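Local coordinates for GST N-terminal domain-containing protein (Pseudomonas syringae pv. tomato, PDB 3IC8), which is of unknown function but has the two domains of a glutathione S-transferase and may bind glutathione, at residues 71-76 with 80-85; 191-196 with 207-212; 260-265 with 284-289. All coordinates share one frame; numbering follows the deposited sequence.

Interaction 1 of 3, residues 71-76 with 80-85; sequences RRLEQE and PAFYPQ
The guanidinium group of R71 lies flat over one face of the Y83 ring, the two planes 23° apart and the R71 CZ 4.0 Å from the ring centroid. The overlap is offset toward the rim: R71 NH2 comes 3.4 Å from Y83 CE2, and R71 NE rides above the hydroxyl end. This is a cation-pi stack, and arginine suits it because a flat, delocalised cation can cover an aromatic face while its N-H groups still point outward. The edge of the same ring, in its plane, meets E74 OE1, 3.7 Å from Y83 CD1. E74 carries the polar part of the contact. With its CG anti to the backbone N (chi1 -173°) and the chain bent at chi2, its carboxylate reaches the loop 80-85 and takes two successive backbone N-H groups. E74 OE2 accepts from F82 N at 2.9 Å through its syn lone pair, while E74 OE1 accepts from Y83 N at 3.2 Å, that donor standing 29° out of the carboxylate plane. One backbone bond to each oxygen helps fix the rotation of the carboxylate, and glutamate is long enough to span the gap from the helix. The E74 carboxylate also runs nearly parallel to the F82 ring plane, with E74 OE2 3.3 Å from F82 CB. At the edge of the F82 ring, L73 CD1 touches F82 CE2 at 4.0 Å, an apolar join on the buried side. K25 on helix 16-25 forms a salt bridge with E74 OE2, which would be expected to favour the charged carboxylate. F82 packs against F24 of that helix and, with Y83, against I180 at the start of helix 180-193, so the contact ties the end of helix 66-76 in the thioredoxin-like domain to the linker that leads into helix 88-110.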
loop_
_atom_site.group_PDB
_atom_site.type_symbol
_atom_site.label_atom_id
_atom_site.label_comp_id
_atom_site.label_asym_id
_atom_site.label_seq_id
_atom_site.Cartn_x
_atom_site.Cartn_y
_atom_site.Cartn_z
ATOM N N ARG A 71 -16.169 -16.715 -19.311
ATOM C CA ARG A 71 -16.414 -18.128 -19.303
ATOM C C ARG A 71 -15.358 -19.001 -19.949
ATOM O O ARG A 71 -15.121 -20.073 -19.503
ATOM C CB ARG A 71 -17.801 -18.424 -19.821
ATOM C CG ARG A 71 -18.803 -17.975 -18.843
ATOM C CD ARG A 71 -20.192 -18.069 -19.301
ATOM N NE ARG A 71 -21.048 -17.283 -18.445
ATOM C CZ ARG A 71 -21.564 -17.697 -17.309
ATOM N NH1 ARG A 71 -21.331 -18.895 -16.877
ATOM N NH2 ARG A 71 -22.323 -16.912 -16.618
ATOM N N ARG A 72 -14.765 -18.547 -21.034
ATOM C CA ARG A 72 -13.647 -19.209 -21.649
ATOM C C ARG A 72 -12.454 -19.213 -20.747
ATOM O O ARG A 72 -11.744 -20.162 -20.697
ATOM C CB ARG A 72 -13.316 -18.574 -22.980
ATOM C CG ARG A 72 -12.202 -19.215 -23.703
ATOM C CD ARG A 72 -12.371 -20.700 -23.737
ATOM N NE ARG A 72 -11.281 -21.396 -24.394
ATOM C CZ ARG A 72 -10.256 -21.941 -23.769
ATOM N NH1 ARG A 72 -10.153 -21.872 -22.474
ATOM N NH2 ARG A 72 -9.329 -22.558 -24.443
ATOM N N LEU A 73 -12.242 -18.129 -20.037
ATOM C CA LEU A 73 -11.176 -18.044 -19.069
ATOM C C LEU A 73 -11.349 -19.016 -17.929
ATOM O O LEU A 73 -10.418 -19.615 -17.479
ATOM C CB LEU A 73 -11.084 -16.639 -18.517
ATOM C CG LEU A 73 -10.446 -15.596 -19.416
ATOM C CD1 LEU A 73 -10.333 -14.282 -18.735
ATOM C CD2 LEU A 73 -9.125 -16.040 -19.973
ATOM N N GLU A 74 -12.576 -19.139 -17.473
ATOM C CA GLU A 74 -12.943 -19.997 -16.394
ATOM C C GLU A 74 -12.641 -21.423 -16.766
ATOM O O GLU A 74 -12.253 -22.198 -15.944
ATOM C CB GLU A 74 -14.419 -19.799 -16.062
ATOM C CG GLU A 74 -14.886 -20.518 -14.854
ATOM C CD GLU A 74 -15.005 -19.636 -13.651
ATOM O OE1 GLU A 74 -15.828 -19.910 -12.780
ATOM O OE2 GLU A 74 -14.272 -18.664 -13.572
ATOM N N GLN A 75 -12.865 -21.763 -18.016
ATOM C CA GLN A 75 -12.471 -23.036 -18.544
ATOM C C GLN A 75 -10.954 -23.219 -18.574
ATOM O O GLN A 75 -10.457 -24.254 -18.200
ATOM C CB GLN A 75 -13.091 -23.234 -19.923
ATOM C CG GLN A 75 -12.484 -24.315 -20.763
ATOM C CD GLN A 75 -13.018 -24.328 -22.165
ATOM O OE1 GLN A 75 -12.388 -24.832 -23.069
ATOM N NE2 GLN A 75 -14.186 -23.769 -22.348
ATOM N N GLU A 76 -10.216 -22.217 -19.015
ATOM C CA GLU A 76 -8.773 -22.309 -19.003
ATOM C C GLU A 76 -8.140 -22.388 -17.640
ATOM O O GLU A 76 -7.335 -23.231 -17.415
ATOM C CB GLU A 76 -8.171 -21.157 -19.778
ATOM C CG GLU A 76 -6.704 -21.286 -20.080
ATOM C CD GLU A 76 -6.412 -22.162 -21.256
ATOM O OE1 GLU A 76 -5.265 -22.221 -21.670
ATOM O OE2 GLU A 76 -7.306 -22.812 -21.772
ATOM N N PRO A 80 -8.558 -18.777 -9.409
ATOM C CA PRO A 80 -9.755 -18.346 -8.714
ATOM C C PRO A 80 -10.916 -18.142 -9.656
ATOM O O PRO A 80 -10.725 -17.851 -10.786
ATOM C CB PRO A 80 -9.330 -17.018 -8.129
ATOM C CG PRO A 80 -8.361 -16.532 -9.010
ATOM C CD PRO A 80 -7.619 -17.673 -9.556
ATOM N N ALA A 81 -12.122 -18.289 -9.161
ATOM C CA ALA A 81 -13.279 -18.348 -10.014
ATOM C C ALA A 81 -14.021 -17.059 -10.171
ATOM O O ALA A 81 -14.295 -16.367 -9.230
ATOM C CB ALA A 81 -14.206 -19.410 -9.554
ATOM N N PHE A 82 -14.339 -16.771 -11.409
ATOM C CA PHE A 82 -15.271 -15.743 -11.770
ATOM C C PHE A 82 -16.652 -16.055 -11.267
ATOM O O PHE A 82 -17.352 -15.178 -10.882
ATOM C CB PHE A 82 -15.319 -15.558 -13.268
ATOM C CG PHE A 82 -14.201 -14.764 -13.812
ATOM C CD1 PHE A 82 -13.780 -13.644 -13.194
ATOM C CD2 PHE A 82 -13.565 -15.154 -14.935
ATOM C CE1 PHE A 82 -12.776 -12.949 -13.700
ATOM C CE2 PHE A 82 -12.571 -14.447 -15.419
ATOM C CZ PHE A 82 -12.176 -13.360 -14.802
ATOM N N TYR A 83 -17.053 -17.310 -11.263
ATOM C CA TYR A 83 -18.366 -17.650 -10.761
ATOM C C TYR A 83 -18.360 -18.657 -9.660
ATOM O O TYR A 83 -18.457 -19.817 -9.902
ATOM C CB TYR A 83 -19.207 -18.206 -11.883
ATOM C CG TYR A 83 -19.255 -17.344 -13.077
ATOM C CD1 TYR A 83 -18.336 -17.482 -14.066
ATOM C CD2 TYR A 83 -20.222 -16.392 -13.220
ATOM C CE1 TYR A 83 -18.368 -16.720 -15.126
ATOM C CE2 TYR A 83 -20.259 -15.622 -14.300
ATOM C CZ TYR A 83 -19.322 -15.789 -15.250
ATOM O OH TYR A 83 -19.330 -15.033 -16.353
ATOM N N PRO A 84 -18.310 -18.200 -8.439
ATOM C CA PRO A 84 -18.155 -19.058 -7.282
ATOM C C PRO A 84 -19.287 -20.040 -7.097
ATOM O O PRO A 84 -20.417 -19.668 -7.301
ATOM C CB PRO A 84 -18.185 -18.061 -6.148
ATOM C CG PRO A 84 -17.914 -16.839 -6.726
ATOM C CD PRO A 84 -18.456 -16.818 -8.037
ATOM N N GLN A 85 -18.987 -21.261 -6.685
ATOM C CA GLN A 85 -20.003 -22.282 -6.588
ATOM C C GLN A 85 -21.093 -21.904 -5.627
ATOM O O GLN A 85 -20.842 -21.544 -4.511
ATOM C CB GLN A 85 -19.405 -23.579 -6.094
ATOM C CG GLN A 85 -18.372 -24.171 -6.999
ATOM C CD GLN A 85 -18.601 -25.629 -7.290
ATOM O OE1 GLN A 85 -18.660 -26.027 -8.442
ATOM N NE2 GLN A 85 -18.718 -26.434 -6.252
#

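Interaction 2 of 3, residues 191-196 with 207-212; sequences FLKQTP and SVSVWL
K193 is the residue of 191-196 that meets the neighbouring helix, touching L212 with its stem and approaching S209 with its tip. Before it in sequence, F191 and L192 turn elsewhere: F191 meets F14 of the N-terminal domain edge-to-face, and L192 packs on helices 88-110 and 149-167. At K193 the side chain starts beside the backbone N (chi1 -69°) and bends again at chi2 and chi3, which carries the amine round toward helix 206-216. The K193 CG lies 4.0 Å from L212 CD2, the two side chains running antiparallel, flank to flank. The K193 NZ stands 4.2 Å from S209 OG, too far to bond; the amine instead forms a salt bridge with D203 and a hydrogen bond with Y9 OH of the third subunit. Lysine suits this buried place because its methylenes can pack on leucine while its charge is answered at the end. Farther on, the loop residues Q194 to P196 face that third subunit, and the K193 carbonyl accepts from its T11. The contact thus joins helix 180-193 to helix 206-216, whose L212 also packs on A186 and L189 of helix 180-193.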
loop_
_atom_site.group_PDB
_atom_site.type_symbol
_atom_site.label_atom_id
_atom_site.label_comp_id
_atom_site.label_asym_id
_atom_site.label_seq_id
_atom_site.Cartn_x
_atom_site.Cartn_y
_atom_site.Cartn_z
ATOM N N PHE A 191 -13.816 4.708 -14.454
ATOM C CA PHE A 191 -14.061 5.888 -15.246
ATOM C C PHE A 191 -14.117 7.134 -14.378
ATOM O O PHE A 191 -13.564 8.132 -14.723
ATOM C CB PHE A 191 -15.357 5.751 -16.050
ATOM C CG PHE A 191 -15.248 4.866 -17.240
ATOM C CD1 PHE A 191 -14.895 5.365 -18.456
ATOM C CD2 PHE A 191 -15.509 3.538 -17.148
ATOM C CE1 PHE A 191 -14.803 4.553 -19.535
ATOM C CE2 PHE A 191 -15.400 2.734 -18.214
ATOM C CZ PHE A 191 -15.050 3.236 -19.408
ATOM N N LEU A 192 -14.786 7.063 -13.248
ATOM C CA LEU A 192 -14.911 8.192 -12.352
ATOM C C LEU A 192 -13.603 8.655 -11.755
ATOM O O LEU A 192 -13.393 9.808 -11.589
ATOM C CB LEU A 192 -15.926 7.940 -11.268
ATOM C CG LEU A 192 -17.433 7.977 -11.495
ATOM C CD1 LEU A 192 -17.946 8.872 -12.543
ATOM C CD2 LEU A 192 -17.996 6.644 -11.603
ATOM N N LYS A 193 -12.723 7.723 -11.472
ATOM C CA LYS A 193 -11.439 7.975 -10.877
ATOM C C LYS A 193 -10.493 8.785 -11.749
ATOM O O LYS A 193 -9.564 9.332 -11.279
ATOM C CB LYS A 193 -10.794 6.668 -10.489
ATOM C CG LYS A 193 -11.460 5.963 -9.365
ATOM C CD LYS A 193 -11.268 6.671 -8.064
ATOM C CE LYS A 193 -10.067 6.165 -7.352
ATOM N NZ LYS A 193 -9.873 6.838 -6.090
ATOM N N GLN A 194 -10.786 8.850 -13.028
ATOM C CA GLN A 194 -9.994 9.534 -14.021
ATOM C C GLN A 194 -9.911 11.047 -13.890
ATOM O O GLN A 194 -9.018 11.663 -14.400
ATOM C CB GLN A 194 -10.472 9.163 -15.415
ATOM C CG GLN A 194 -10.393 7.711 -15.761
ATOM C CD GLN A 194 -9.087 7.088 -15.429
ATOM O OE1 GLN A 194 -9.005 6.221 -14.603
ATOM N NE2 GLN A 194 -8.055 7.541 -16.065
ATOM N N THR A 195 -10.879 11.623 -13.217
ATOM C CA THR A 195 -11.052 13.038 -13.172
ATOM C C THR A 195 -11.262 13.541 -11.766
ATOM O O THR A 195 -11.882 12.919 -10.964
ATOM C CB THR A 195 -12.259 13.401 -13.967
ATOM O OG1 THR A 195 -11.860 13.739 -15.280
ATOM C CG2 THR A 195 -12.946 14.525 -13.350
ATOM N N PRO A 196 -10.711 14.695 -11.486
ATOM C CA PRO A 196 -10.839 15.315 -10.187
ATOM C C PRO A 196 -12.259 15.658 -9.880
ATOM O O PRO A 196 -12.679 15.545 -8.763
ATOM C CB PRO A 196 -10.013 16.567 -10.352
ATOM C CG PRO A 196 -9.023 16.218 -11.294
ATOM C CD PRO A 196 -9.520 15.176 -12.181
ATOM N N SER A 207 -15.786 3.150 2.159
ATOM C CA SER A 207 -15.753 1.710 2.064
ATOM C C SER A 207 -15.619 1.260 0.650
ATOM O O SER A 207 -14.980 0.299 0.384
ATOM C CB SER A 207 -17.023 1.127 2.625
ATOM O OG SER A 207 -16.944 0.985 4.002
ATOM N N VAL A 208 -16.269 1.954 -0.246
ATOM C CA VAL A 208 -16.179 1.679 -1.645
ATOM C C VAL A 208 -14.793 1.900 -2.205
ATOM O O VAL A 208 -14.310 1.139 -2.999
ATOM C CB VAL A 208 -17.163 2.532 -2.372
ATOM C CG1 VAL A 208 -17.253 2.141 -3.783
ATOM C CG2 VAL A 208 -18.471 2.400 -1.738
ATOM N N SER A 209 -14.167 2.974 -1.785
ATOM C CA SER A 209 -12.861 3.342 -2.269
ATOM C C SER A 209 -11.798 2.315 -1.896
ATOM O O SER A 209 -10.938 2.005 -2.676
ATOM C CB SER A 209 -12.518 4.736 -1.759
ATOM O OG SER A 209 -11.566 5.382 -2.563
ATOM N N VAL A 210 -11.872 1.797 -0.688
ATOM C CA VAL A 210 -10.980 0.762 -0.244
ATOM C C VAL A 210 -11.165 -0.516 -1.021
ATOM O O VAL A 210 -10.225 -1.146 -1.411
ATOM C CB VAL A 210 -11.216 0.492 1.221
ATOM C CG1 VAL A 210 -10.629 -0.798 1.659
ATOM C CG2 VAL A 210 -10.724 1.602 2.025
ATOM N N TRP A 211 -12.411 -0.891 -1.224
ATOM C CA TRP A 211 -12.766 -2.066 -1.976
ATOM C C TRP A 211 -12.328 -1.936 -3.399
ATOM O O TRP A 211 -11.887 -2.885 -3.998
ATOM C CB TRP A 211 -14.275 -2.315 -1.918
ATOM C CG TRP A 211 -14.761 -3.209 -2.988
ATOM C CD1 TRP A 211 -14.747 -4.539 -2.978
ATOM C CD2 TRP A 211 -15.340 -2.828 -4.225
ATOM N NE1 TRP A 211 -15.264 -5.024 -4.116
ATOM C CE2 TRP A 211 -15.643 -3.986 -4.905
ATOM C CE3 TRP A 211 -15.625 -1.611 -4.823
ATOM C CZ2 TRP A 211 -16.194 -3.976 -6.141
ATOM C CZ3 TRP A 211 -16.162 -1.609 -6.039
ATOM C CH2 TRP A 211 -16.448 -2.774 -6.694
ATOM N N LEU A 212 -12.474 -0.748 -3.944
ATOM C CA LEU A 212 -12.124 -0.527 -5.313
ATOM C C LEU A 212 -10.641 -0.723 -5.568
ATOM O O LEU A 212 -10.273 -1.295 -6.544
ATOM C CB LEU A 212 -12.610 0.834 -5.774
ATOM C CG LEU A 212 -12.164 1.274 -7.147
ATOM C CD1 LEU A 212 -12.665 0.394 -8.202
ATOM C CD2 LEU A 212 -12.559 2.639 -7.411
#

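Interaction 3 of 3, residues 260-265 with 284-289; sequences VAIAAV and LILRRE
I262 projects from its strand between two leucines of 284-289 and touches both with the same branch. Its CG1 stands beside the backbone N (chi1 -66°), and an extended chi2 of -168° carries CD1 on to L284, where I262 CD1 and L284 CD1 are 4.1 Å apart. One bond back along that branch, I262 CG1 meets L286 CD1 at 4.2 Å. The leucines reach the isoleucine by different first torsions: L284 has CG beside the backbone N, whereas L286 has it anti to that N (chi1 151°). The I262 and L286 side chains overlap alongside, pointing opposite ways. Being two apart on an extended strand, L284 and L286 point to the same side, while I285 between them points away. Branched, purely apolar side chains suit this buried place, since methyl and methylene groups from the two strands meet there in van der Waals contact. The two strands are not adjacent in the sheet: strand 272-279 lies between them and bonds through V272 to the I262 backbone, with L286 packing on V272. F305 of strand 305-309 and F300 of strand 296-300 also touch I262, so the sheet curls on itself here and the flanking strands add to one apolar interior.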
loop_
_atom_site.group_PDB
_atom_site.type_symbol
_atom_site.label_atom_id
_atom_site.label_comp_id
_atom_site.label_asym_id
_atom_site.label_seq_id
_atom_site.Cartn_x
_atom_site.Cartn_y
_atom_site.Cartn_z
ATOM N N VAL A 260 -25.696 -19.134 -41.636
ATOM C CA VAL A 260 -26.154 -18.142 -40.715
ATOM C C VAL A 260 -25.389 -16.864 -40.706
ATOM O O VAL A 260 -24.271 -16.804 -41.128
ATOM C CB VAL A 260 -25.971 -18.645 -39.351
ATOM C CG1 VAL A 260 -25.908 -17.495 -38.445
ATOM C CG2 VAL A 260 -27.042 -19.609 -38.991
ATOM N N ALA A 261 -26.003 -15.839 -40.163
ATOM C CA ALA A 261 -25.310 -14.618 -39.852
ATOM C C ALA A 261 -25.601 -14.315 -38.412
ATOM O O ALA A 261 -26.639 -14.626 -37.915
ATOM C CB ALA A 261 -25.772 -13.522 -40.702
ATOM N N ILE A 262 -24.645 -13.737 -37.731
ATOM C CA ILE A 262 -24.843 -13.342 -36.368
ATOM C C ILE A 262 -24.454 -11.910 -36.233
ATOM O O ILE A 262 -23.428 -11.507 -36.704
ATOM C CB ILE A 262 -24.027 -14.211 -35.410
ATOM C CG1 ILE A 262 -24.532 -15.621 -35.454
ATOM C CG2 ILE A 262 -24.162 -13.761 -34.006
ATOM C CD1 ILE A 262 -24.015 -16.429 -34.403
ATOM N N ALA A 263 -25.296 -11.137 -35.585
ATOM C CA ALA A 263 -24.971 -9.757 -35.320
ATOM C C ALA A 263 -25.286 -9.373 -33.903
ATOM O O ALA A 263 -26.147 -9.935 -33.287
ATOM C CB ALA A 263 -25.688 -8.858 -36.261
ATOM N N ALA A 264 -24.567 -8.395 -33.398
ATOM C CA ALA A 264 -24.882 -7.831 -32.120
ATOM C C ALA A 264 -26.167 -7.110 -32.310
ATOM O O ALA A 264 -26.401 -6.539 -33.337
ATOM C CB ALA A 264 -23.838 -6.897 -31.709
ATOM N N VAL A 265 -27.011 -7.160 -31.307
ATOM C CA VAL A 265 -28.304 -6.535 -31.353
ATOM C C VAL A 265 -28.211 -5.034 -31.472
ATOM O O VAL A 265 -29.002 -4.406 -32.142
ATOM C CB VAL A 265 -29.064 -6.861 -30.126
ATOM C CG1 VAL A 265 -29.845 -5.703 -29.726
ATOM C CG2 VAL A 265 -29.923 -8.040 -30.372
ATOM N N LEU A 284 -22.865 -19.788 -29.106
ATOM C CA LEU A 284 -23.025 -20.111 -30.493
ATOM C C LEU A 284 -21.677 -20.106 -31.184
ATOM O O LEU A 284 -20.910 -19.204 -31.009
ATOM C CB LEU A 284 -23.935 -19.115 -31.170
ATOM C CG LEU A 284 -25.285 -18.846 -30.553
ATOM C CD1 LEU A 284 -25.656 -17.461 -30.800
ATOM C CD2 LEU A 284 -26.253 -19.723 -31.153
ATOM N N ILE A 285 -21.400 -21.117 -31.984
ATOM C CA ILE A 285 -20.142 -21.197 -32.693
ATOM C C ILE A 285 -20.288 -21.179 -34.203
ATOM O O ILE A 285 -21.052 -21.906 -34.767
ATOM C CB ILE A 285 -19.389 -22.426 -32.307
ATOM C CG1 ILE A 285 -19.414 -22.587 -30.814
ATOM C CG2 ILE A 285 -17.988 -22.301 -32.701
ATOM C CD1 ILE A 285 -18.423 -23.503 -30.336
ATOM N N LEU A 286 -19.495 -20.381 -34.848
ATOM C CA LEU A 286 -19.675 -20.277 -36.234
ATOM C C LEU A 286 -18.345 -20.430 -36.941
ATOM O O LEU A 286 -17.336 -19.966 -36.476
ATOM C CB LEU A 286 -20.436 -18.994 -36.491
ATOM C CG LEU A 286 -20.342 -18.162 -37.720
ATOM C CD1 LEU A 286 -21.096 -16.905 -37.492
ATOM C CD2 LEU A 286 -18.901 -17.897 -37.909
ATOM N N ARG A 287 -18.376 -21.164 -38.043
ATOM C CA ARG A 287 -17.209 -21.509 -38.819
ATOM C C ARG A 287 -17.146 -20.607 -40.017
ATOM O O ARG A 287 -18.112 -20.414 -40.672
ATOM C CB ARG A 287 -17.269 -22.966 -39.251
ATOM C CG ARG A 287 -16.061 -23.467 -40.000
ATOM C CD ARG A 287 -16.434 -24.536 -41.000
ATOM N NE ARG A 287 -15.388 -25.531 -41.181
ATOM C CZ ARG A 287 -14.719 -25.723 -42.314
ATOM N NH1 ARG A 287 -14.968 -24.996 -43.383
ATOM N NH2 ARG A 287 -13.788 -26.647 -42.377
ATOM N N ARG A 288 -15.999 -20.016 -40.266
ATOM C CA ARG A 288 -15.795 -19.222 -41.452
ATOM C C ARG A 288 -14.392 -19.427 -41.947
ATOM O O ARG A 288 -13.540 -19.794 -41.199
ATOM C CB ARG A 288 -16.047 -17.755 -41.175
ATOM C CG ARG A 288 -15.325 -17.228 -40.000
ATOM C CD ARG A 288 -15.538 -15.777 -39.849
ATOM N NE ARG A 288 -14.942 -15.027 -40.922
ATOM C CZ ARG A 288 -13.695 -14.600 -40.922
ATOM N NH1 ARG A 288 -12.919 -14.833 -39.901
ATOM N NH2 ARG A 288 -13.243 -13.916 -41.939
ATOM N N GLU A 289 -14.157 -19.191 -43.223
ATOM C CA GLU A 289 -12.840 -19.378 -43.788
ATOM C C GLU A 289 -12.316 -18.061 -44.303
ATOM O O GLU A 289 -12.975 -17.407 -45.051
ATOM C CB GLU A 289 -12.919 -20.404 -44.906
ATOM C CG GLU A 289 -11.613 -20.733 -45.576
ATOM C CD GLU A 289 -11.680 -22.000 -46.403
ATOM O OE1 GLU A 289 -12.792 -22.447 -46.723
ATOM O OE2 GLU A 289 -10.619 -22.550 -46.730
#

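The three contacts occupy separate places and share no helix or strand. Interactions 2 and 3 are buried and lie on opposite sides of the chain's centre, their own centres about 38 Å apart; interaction 1 is partly buried and passes from an apolar side to a charged, stacked one. The chemistry follows position. Interaction 1 joins a helix to an irregular linker, where backbone N-H groups can be taken by a carboxylate. Interaction 2 packs two helices near a subunit boundary and uses a lysine with partners elsewhere. Interaction 3 is hydrocarbon alone, between strands that a third strand separates.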